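Local coordinates for putative N-acetylmuramoyl-L-alanine amidase (Neisseria meningitidis MC58, PDB 3CZX), which probably hydrolyses the amide bond between N-acetylmuramoyl residues and L-amino acids of cell-wall glycopeptides, as a zinc-dependent amidase, at the interface of chains A and B. Coordinates in Å, arbitrary orientation; residue numbers count along the deposited sequence, not the author numbering. Chains: chain A/B, Putative N-acetylmuramoyl-L-alanine amidase.

The interface of chains A and B. Residues chain A 23-24, 156, 159; chain B 23-24, 28, 159.
Part of the two-fold interface between two copies of this Amidase_3-family domain is a ring of four charged side chains, two lysines and two aspartates; whether the dimer exists in solution the structure alone does not show. Salt bridges run around the ring, within and between chains. In each subunit Lys159, from the C-terminal helix (152-177 in chain A, 152-176 in chain B), reaches Asp24 of its own short strand 24-25: A:Lys159 NZ donates to A:Asp24 OD2 at 2.7 Å, on the syn lone pair of that oxygen, and B:Lys159 NZ grips B:Asp24 OD2 in the same way. The other carboxylate oxygen faces the partner. B:Lys159 NZ comes to A:Asp24 OD1 at 2.7 Å from above the carboxylate plane, 55° out of it, as the two side chains cross obliquely. In the twin, A:Lys159 NZ and B:Asp24 OD1 form a looser salt bridge of 3.2 Å. Both lysine chains bend at chi3 (71° in A:Lys159) before an extended last torsion, which brings the ammonium tips to the carboxylates. The OD1 atoms of A:Asp24 and B:Asp24 lie 4.4 Å apart, a like-charge approach that the flanking ammonium groups probably offset.

Hydrogen bonds to the serine hydroxyls across the interface add to the grip. A:Lys159 NZ donates to B:Ser23 OG at 2.8 Å, and B:Lys159 NZ to A:Ser23 OG at 3.0 Å; each OG stands between its backbone N and carbonyl carbon (chi1 59°).

Apolar packing is slight: the A:Ala156 methyl, CB, rests against B:Ser23 CB at 3.8 Å, a helical turn before A:Lys159.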
ATOM      1  N   SER A  23       7.191 -14.489  -2.885  1.00 17.19           N
ATOM      2  CA  SER A  23       7.167 -13.268  -3.689  1.00 16.49           C
ATOM      3  C   SER A  23       7.041 -12.009  -2.831  1.00 15.79           C
ATOM      4  O   SER A  23       6.902 -10.919  -3.382  1.00 16.57           O
ATOM      5  CB  SER A  23       6.079 -13.308  -4.768  1.00 16.94           C
ATOM      6  OG  SER A  23       4.810 -13.486  -4.194  1.00 19.74           O
ATOM      7  N   ASP A  24       7.100 -12.169  -1.509  1.00 13.76           N
ATOM      8  CA  ASP A  24       7.213 -11.017  -0.621  1.00 14.32           C
ATOM      9  C   ASP A  24       8.668 -10.586  -0.484  1.00 13.41           C
ATOM     10  O   ASP A  24       9.533 -11.380  -0.095  1.00 15.08           O
ATOM     11  CB  ASP A  24       6.626 -11.361   0.740  1.00 13.07           C
ATOM     12  CG  ASP A  24       5.125 -11.621   0.658  1.00 15.45           C
ATOM     13  OD1 ASP A  24       4.421 -10.847   0.004  1.00 17.00           O
ATOM     14  OD2 ASP A  24       4.665 -12.599   1.248  1.00 17.54           O
ATOM     15  N   ALA A 156       2.066 -12.939   7.555  1.00  8.80           N
ATOM     16  CA  ALA A 156       0.627 -12.988   7.187  1.00  8.74           C
ATOM     17  C   ALA A 156      -0.163 -11.931   7.944  1.00  9.15           C
ATOM     18  O   ALA A 156      -1.054 -11.312   7.358  1.00 11.09           O
ATOM     19  CB  ALA A 156       0.033 -14.379   7.466  1.00  9.16           C
ATOM     20  N   LYS A 159       0.573  -8.557   6.419  1.00 10.38           N
ATOM     21  CA  LYS A 159      -0.067  -8.372   5.115  1.00 11.37           C
ATOM     22  C   LYS A 159      -1.558  -8.082   5.219  1.00 10.97           C
ATOM     23  O   LYS A 159      -2.082  -7.323   4.402  1.00 13.84           O
ATOM     24  CB  LYS A 159       0.201  -9.599   4.213  1.00 11.18           C
ATOM     25  CG  LYS A 159       1.629  -9.750   3.779  1.00 12.13           C
ATOM     26  CD  LYS A 159       1.989 -11.114   3.180  1.00 14.64           C
ATOM     27  CE  LYS A 159       1.418 -11.352   1.861  1.00 19.00           C
ATOM     28  NZ  LYS A 159       1.919 -12.667   1.287  1.00 15.13           N
TER
ATOM     29  N   SER B  23      -0.855 -16.262   1.719  1.00 11.94           N
ATOM     30  CA  SER B  23      -1.262 -15.210   2.657  1.00 12.45           C
ATOM     31  C   SER B  23      -1.622 -13.933   1.945  1.00 12.96           C
ATOM     32  O   SER B  23      -1.892 -12.923   2.604  1.00 13.69           O
ATOM     33  CB  SER B  23      -0.216 -14.954   3.740  1.00 13.69           C
ATOM     34  OG  SER B  23       1.001 -14.572   3.181  1.00 16.81           O
ATOM     35  N   ASP B  24      -1.686 -13.973   0.626  1.00 11.80           N
ATOM     36  CA  ASP B  24      -2.211 -12.849  -0.152  1.00 11.84           C
ATOM     37  C   ASP B  24      -3.723 -13.019  -0.293  1.00 12.20           C
ATOM     38  O   ASP B  24      -4.196 -14.077  -0.673  1.00 13.43           O
ATOM     39  CB  ASP B  24      -1.518 -12.761  -1.495  1.00 11.13           C
ATOM     40  CG  ASP B  24      -0.064 -12.338  -1.361  1.00 14.16           C
ATOM     41  OD1 ASP B  24       0.159 -11.181  -0.974  1.00 18.89           O
ATOM     42  OD2 ASP B  24       0.828 -13.139  -1.720  1.00 16.70           O
ATOM     43  N   ASP B  28      -7.275  -7.503   0.587  1.00  7.91           N
ATOM     44  CA  ASP B  28      -6.106  -6.694   0.931  1.00  7.85           C
ATOM     45  C   ASP B  28      -5.531  -6.060  -0.322  1.00  8.30           C
ATOM     46  O   ASP B  28      -5.190  -4.885  -0.334  1.00  8.59           O
ATOM     47  CB  ASP B  28      -5.071  -7.585   1.597  1.00  8.29           C
ATOM     48  CG  ASP B  28      -5.579  -8.262   2.856  1.00  9.66           C
ATOM     49  OD1 ASP B  28      -6.530  -7.729   3.494  1.00 10.09           O
ATOM     50  OD2 ASP B  28      -5.014  -9.332   3.224  1.00 11.54           O
ATOM     51  N   LYS B 159       2.710  -7.375  -6.959  1.00 11.59           N
ATOM     52  CA  LYS B 159       3.336  -7.076  -5.664  1.00 13.19           C
ATOM     53  C   LYS B 159       4.585  -6.221  -5.825  1.00 13.29           C
ATOM     54  O   LYS B 159       4.828  -5.301  -5.025  1.00 13.63           O
ATOM     55  CB  LYS B 159       3.624  -8.361  -4.893  1.00 12.96           C
ATOM     56  CG  LYS B 159       2.360  -9.036  -4.416  1.00 14.12           C
ATOM     57  CD  LYS B 159       2.569 -10.461  -3.937  1.00 16.43           C
ATOM     58  CE  LYS B 159       3.261 -10.574  -2.651  1.00 18.76           C
ATOM     59  NZ  LYS B 159       3.215 -12.012  -2.147  1.00 16.68           N
TER